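Local coordinates for mandelate racemase/muconate lactonizing enzyme (Jannaschia sp., PDB 4J3Z), which belongs to the enolase superfamily and probably abstracts a proton next to the carboxylate of a substrate not yet identified, at residues D[29-32]-D[33-37]; D[90-93]-D[94-97]. All coordinates share one frame; numbering follows the deposited sequence.

Interaction 1: D[29-32]-D[33-37]; sequences VTTD and TGLTG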
ATOM      1  N   VAL D  29      35.299 -14.252 -30.822  1.00 27.57           N
ATOM      2  CA  VAL D  29      35.558 -12.970 -31.483  1.00 27.92           C
ATOM      3  C   VAL D  29      37.063 -12.693 -31.564  1.00 29.22           C
ATOM      4  O   VAL D  29      37.761 -12.805 -30.556  1.00 29.33           O
ATOM      5  CB  VAL D  29      34.869 -11.801 -30.733  1.00 27.40           C
ATOM      6  CG1 VAL D  29      35.214 -10.456 -31.369  1.00 27.37           C
ATOM      7  CG2 VAL D  29      33.360 -11.993 -30.697  1.00 27.21           C
ATOM      8  N   THR D  30      37.542 -12.317 -32.757  1.00 30.15           N
ATOM      9  CA  THR D  30      38.930 -11.872 -32.971  1.00 31.47           C
ATOM     10  C   THR D  30      38.999 -10.356 -33.203  1.00 32.06           C
ATOM     11  O   THR D  30      38.141  -9.776 -33.880  1.00 32.29           O
ATOM     12  CB  THR D  30      39.584 -12.588 -34.185  1.00 31.55           C
ATOM     13  OG1 THR D  30      39.600 -13.997 -33.965  1.00 30.77           O
ATOM     14  CG2 THR D  30      41.031 -12.125 -34.410  1.00 31.06           C
ATOM     15  N   THR D  31      40.031  -9.721 -32.650  1.00 32.01           N
ATOM     16  CA  THR D  31      40.224  -8.278 -32.794  1.00 32.00           C
ATOM     17  C   THR D  31      40.992  -7.958 -34.064  1.00 32.37           C
ATOM     18  O   THR D  31      41.486  -8.865 -34.744  1.00 32.71           O
ATOM     19  CB  THR D  31      40.987  -7.689 -31.596  1.00 32.56           C
ATOM     20  OG1 THR D  31      42.176  -8.453 -31.361  1.00 33.18           O
ATOM     21  CG2 THR D  31      40.122  -7.709 -30.349  1.00 32.56           C
ATOM     22  N   ASP D  32      41.097  -6.671 -34.388  1.00 32.23           N
ATOM     23  CA  ASP D  32      41.962  -6.242 -35.488  1.00 33.41           C
ATOM     24  C   ASP D  32      43.435  -6.584 -35.212  1.00 33.50           C
ATOM     25  O   ASP D  32      44.157  -7.013 -36.133  1.00 34.14           O
ATOM     26  CB  ASP D  32      41.764  -4.754 -35.837  1.00 34.14           C
ATOM     27  CG  ASP D  32      42.052  -3.800 -34.664  1.00 34.31           C
ATOM     28  OD1 ASP D  32      42.197  -4.233 -33.501  1.00 33.01           O
ATOM     29  OD2 ASP D  32      42.136  -2.585 -34.918  1.00 35.54           O
ATOM     30  N   THR D  33      43.843  -6.444 -33.945  1.00 31.54           N
ATOM     31  CA  THR D  33      45.231  -6.694 -33.497  1.00 31.97           C
ATOM     32  C   THR D  33      45.573  -8.147 -33.139  1.00 33.33           C
ATOM     33  O   THR D  33      46.680  -8.418 -32.657  1.00 33.95           O
ATOM     34  CB  THR D  33      45.598  -5.857 -32.248  1.00 31.37           C
ATOM     35  OG1 THR D  33      44.717  -6.200 -31.164  1.00 31.31           O
ATOM     36  CG2 THR D  33      45.542  -4.343 -32.532  1.00 29.43           C
ATOM     37  N   GLY D  34      44.632  -9.071 -33.325  1.00 33.67           N
ATOM     38  CA  GLY D  34      44.933 -10.498 -33.179  1.00 34.07           C
ATOM     39  C   GLY D  34      44.584 -11.221 -31.885  1.00 35.37           C
ATOM     40  O   GLY D  34      44.933 -12.392 -31.726  1.00 35.45           O
ATOM     41  N   LEU D  35      43.899 -10.547 -30.964  1.00 35.31           N
ATOM     42  CA  LEU D  35      43.437 -11.198 -29.736  1.00 34.80           C
ATOM     43  C   LEU D  35      42.076 -11.833 -29.971  1.00 33.42           C
ATOM     44  O   LEU D  35      41.280 -11.318 -30.758  1.00 33.50           O
ATOM     45  CB  LEU D  35      43.351 -10.206 -28.566  1.00 34.92           C
ATOM     46  CG  LEU D  35      44.585  -9.413 -28.120  1.00 35.27           C
ATOM     47  CD1 LEU D  35      44.145  -8.245 -27.246  1.00 34.70           C
ATOM     48  CD2 LEU D  35      45.589 -10.290 -27.376  1.00 35.06           C
ATOM     49  N   THR D  36      41.819 -12.943 -29.276  1.00 31.78           N
ATOM     50  CA  THR D  36      40.570 -13.692 -29.385  1.00 30.00           C
ATOM     51  C   THR D  36      39.906 -13.861 -28.020  1.00 30.11           C
ATOM     52  O   THR D  36      40.575 -14.121 -27.010  1.00 30.35           O
ATOM     53  CB  THR D  36      40.788 -15.103 -29.976  1.00 30.40           C
ATOM     54  OG1 THR D  36      41.625 -15.863 -29.097  1.00 30.64           O
ATOM     55  CG2 THR D  36      41.443 -15.046 -31.364  1.00 31.14           C
ATOM     56  N   GLY D  37      38.585 -13.731 -28.001  1.00 28.38           N
ATOM     57  CA  GLY D  37      37.815 -13.945 -26.799  1.00 27.16           C
ATOM     58  C   GLY D  37      36.736 -14.978 -27.023  1.00 26.65           C
ATOM     59  O   GLY D  37      36.179 -15.065 -28.122  1.00 26.02           O
TER
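Val29 and Gly37 form an antiparallel hydrogen-bonded pair joined by two backbone bonds. Gly37 N gives the straighter one, to Val29 O (2.8 Å, 162° at the hydrogen); Val29 N gives the other to Gly37 O at 3.0 Å. Thr30 and Thr36 follow as a non-hydrogen-bonded pair, and then Thr31 N reaches Leu35 O at 2.8 Å. Beyond it the chain reverses in a type I turn from Thr31 to Gly34, where the bond from Gly34 N to Thr31 O is long and weak. This is a 3:5 hairpin, a type I turn followed by a G1 bulge: Gly34, at a phi of 99° that a side chain would tolerate poorly, and Leu35 together face Thr31. The hairpin links strands 24-31 and 36-41 of the N-terminal capping domain.

The side-chain polar bonds centre on Thr31. Its OG1 sits between its own backbone N and carbonyl carbon (chi1 51°), which turns it across the bulge to accept from Leu35 N at 2.7 Å; Thr33 OG1 adds a weak hydroxyl pairing with Thr31 OG1 at 3.4 Å. A valine here would probably leave Leu35 N without its acceptor, and the weak pairing with Thr33 OG1 would go too. Asp32 OD1 bends forward to Thr33 N in a weak, bent bond of 2.8 Å, while its stronger partner is the backbone N of Lys3.

Van der Waals contact is slight. Thr30 and Thr36 run alongside each other on one face of the hairpin, and the methyl Thr36 CG2 rests 3.4 Å from the hydroxyl Thr30 OG1. The Leu35 side chain leaves the hairpin for Ile105 and Ala109 of helix 89-109.

Interaction 2: D[90-93]-D[94-97]; sequences TVFG and AFSG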
ATOM      1  N   THR D  90      16.157 -13.302 -26.981  1.00 26.85           N
ATOM      2  CA  THR D  90      16.776 -13.725 -28.239  1.00 26.85           C
ATOM      3  C   THR D  90      17.905 -12.775 -28.654  1.00 27.23           C
ATOM      4  O   THR D  90      19.048 -13.207 -28.817  1.00 27.85           O
ATOM      5  CB  THR D  90      15.723 -13.882 -29.362  1.00 27.37           C
ATOM      6  OG1 THR D  90      14.795 -14.911 -28.996  1.00 26.89           O
ATOM      7  CG2 THR D  90      16.367 -14.262 -30.683  1.00 27.79           C
ATOM      8  N   VAL D  91      17.589 -11.488 -28.795  1.00 27.07           N
ATOM      9  CA  VAL D  91      18.560 -10.486 -29.260  1.00 27.48           C
ATOM     10  C   VAL D  91      19.648 -10.241 -28.222  1.00 27.78           C
ATOM     11  O   VAL D  91      20.830 -10.097 -28.561  1.00 26.58           O
ATOM     12  CB  VAL D  91      17.879  -9.138 -29.611  1.00 27.91           C
ATOM     13  CG1 VAL D  91      18.906  -8.099 -30.042  1.00 28.09           C
ATOM     14  CG2 VAL D  91      16.823  -9.324 -30.691  1.00 27.43           C
ATOM     15  N   PHE D  92      19.247 -10.183 -26.955  1.00 28.65           N
ATOM     16  CA  PHE D  92      20.184  -9.805 -25.911  1.00 28.15           C
ATOM     17  C   PHE D  92      20.948 -11.008 -25.377  1.00 28.47           C
ATOM     18  O   PHE D  92      22.109 -10.884 -24.968  1.00 28.44           O
ATOM     19  CB  PHE D  92      19.482  -9.033 -24.798  1.00 28.62           C
ATOM     20  CG  PHE D  92      20.321  -7.931 -24.210  1.00 28.61           C
ATOM     21  CD1 PHE D  92      20.860  -6.936 -25.024  1.00 29.67           C
ATOM     22  CD2 PHE D  92      20.556  -7.876 -22.847  1.00 28.49           C
ATOM     23  CE1 PHE D  92      21.630  -5.914 -24.488  1.00 30.35           C
ATOM     24  CE2 PHE D  92      21.312  -6.850 -22.298  1.00 29.76           C
ATOM     25  CZ  PHE D  92      21.853  -5.869 -23.116  1.00 30.33           C
ATOM     26  N   GLY D  93      20.298 -12.172 -25.390  1.00 28.43           N
ATOM     27  CA  GLY D  93      20.991 -13.440 -25.167  1.00 27.69           C
ATOM     28  C   GLY D  93      22.134 -13.606 -26.159  1.00 27.43           C
ATOM     29  O   GLY D  93      23.204 -14.106 -25.808  1.00 28.07           O
ATOM     30  N   ALA D  94      21.905 -13.180 -27.397  1.00 26.81           N
ATOM     31  CA  ALA D  94      22.957 -13.159 -28.409  1.00 27.76           C
ATOM     32  C   ALA D  94      24.083 -12.196 -27.995  1.00 27.70           C
ATOM     33  O   ALA D  94      25.263 -12.554 -28.037  1.00 28.65           O
ATOM     34  CB  ALA D  94      22.382 -12.775 -29.766  1.00 27.01           C
ATOM     35  N   PHE D  95      23.709 -10.992 -27.572  1.00 26.45           N
ATOM     36  CA  PHE D  95      24.667 -10.002 -27.087  1.00 26.52           C
ATOM     37  C   PHE D  95      25.557 -10.518 -25.955  1.00 27.31           C
ATOM     38  O   PHE D  95      26.755 -10.212 -25.915  1.00 27.48           O
ATOM     39  CB  PHE D  95      23.953  -8.719 -26.626  1.00 26.45           C
ATOM     40  CG  PHE D  95      24.874  -7.726 -25.975  1.00 25.94           C
ATOM     41  CD1 PHE D  95      25.666  -6.883 -26.749  1.00 25.22           C
ATOM     42  CD2 PHE D  95      24.976  -7.657 -24.585  1.00 24.83           C
ATOM     43  CE1 PHE D  95      26.537  -5.989 -26.147  1.00 25.10           C
ATOM     44  CE2 PHE D  95      25.845  -6.766 -23.983  1.00 23.90           C
ATOM     45  CZ  PHE D  95      26.631  -5.937 -24.763  1.00 24.15           C
ATOM     46  N   SER D  96      24.965 -11.275 -25.032  1.00 26.79           N
ATOM     47  CA  SER D  96      25.660 -11.722 -23.829  1.00 25.84           C
ATOM     48  C   SER D  96      26.878 -12.549 -24.189  1.00 26.12           C
ATOM     49  O   SER D  96      27.982 -12.295 -23.690  1.00 25.79           O
ATOM     50  CB  SER D  96      24.725 -12.525 -22.931  1.00 26.17           C
ATOM     51  OG  SER D  96      23.441 -11.935 -22.879  1.00 26.66           O
ATOM     52  N   GLY D  97      26.672 -13.538 -25.059  1.00 26.44           N
ATOM     53  CA  GLY D  97      27.763 -14.354 -25.573  1.00 25.46           C
ATOM     54  C   GLY D  97      28.916 -13.490 -26.028  1.00 25.72           C
ATOM     55  O   GLY D  97      30.053 -13.664 -25.581  1.00 26.42           O
TER
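From Thr90 to Gly97 the backbone is helical, with i to i+4 bonds from Ala94 N to Thr90 O (3.2 Å), from Phe95 N to Val91 O and from Ser96 N to Phe92 O.

Phe92 O is gripped twice. Ser96 N reaches it at 2.9 Å, and Ser96 OG donates to the same Phe92 O at 2.7 Å, the two arriving from opposite faces of the carbonyl plane. The hydroxyl can do this because OG lies anti to its own carbonyl carbon, beside the backbone N (chi1 -41°), and so folds back along the helix toward the preceding turn; the serine's polar end is thereby satisfied inside a buried stretch.

Phe92 and Phe95, three residues apart, send their rings out next to each other in a common direction. The planes are almost parallel, 12° apart, but slid so far past each other that they share little area, with ring centroids separated by 5.0 Å. Phe95 CD2 lies over one face of the Phe92 ring, near the ring's margin, and comes within 3.8 Å of Phe92 CE1. Nearer the backbone, Phe95 CB touches Phe92 CD1 at 3.9 Å. Phe95 CG stands anti to its backbone N (chi1 174°), which brings the ring alongside its neighbour.

The contact is buried among the helices of the N-terminal domain. Both rings press on Ser75 of helix 71-80, Phe95 also meeting Met74 and Ala78, whereas Val91 and Ala94 rest on helix 48-62, Val91 on Val58 and Ala94 on Val54 and Ile55. At the N-terminal end of helix 89-109, Thr90 touches Met51 of helix 48-62, and its OG1 bonds to Asp88 of the second subunit.

How the interactions relate
Going from the N terminus, interaction 1 comes first and closes the tight reversal between strands 24-31 and 36-41. The chain then passes through helices 48-62 and 71-80 before interaction 2 spans two turns near the start of helix 89-109. The two are in series, neither nested nor crossed, and both lie within the N-terminal domain. The centres of interactions 1 and 2 are about 19 Å apart, and the nearest atoms of interactions 1 and 2 about 6 Å apart, without touching. Helix 89-109 connects them: its early turns, in interaction 2, pack against the two preceding helices and the second subunit, while its later residues Ala101, Ile105 and Ala109 lie against the hairpin of interaction 1.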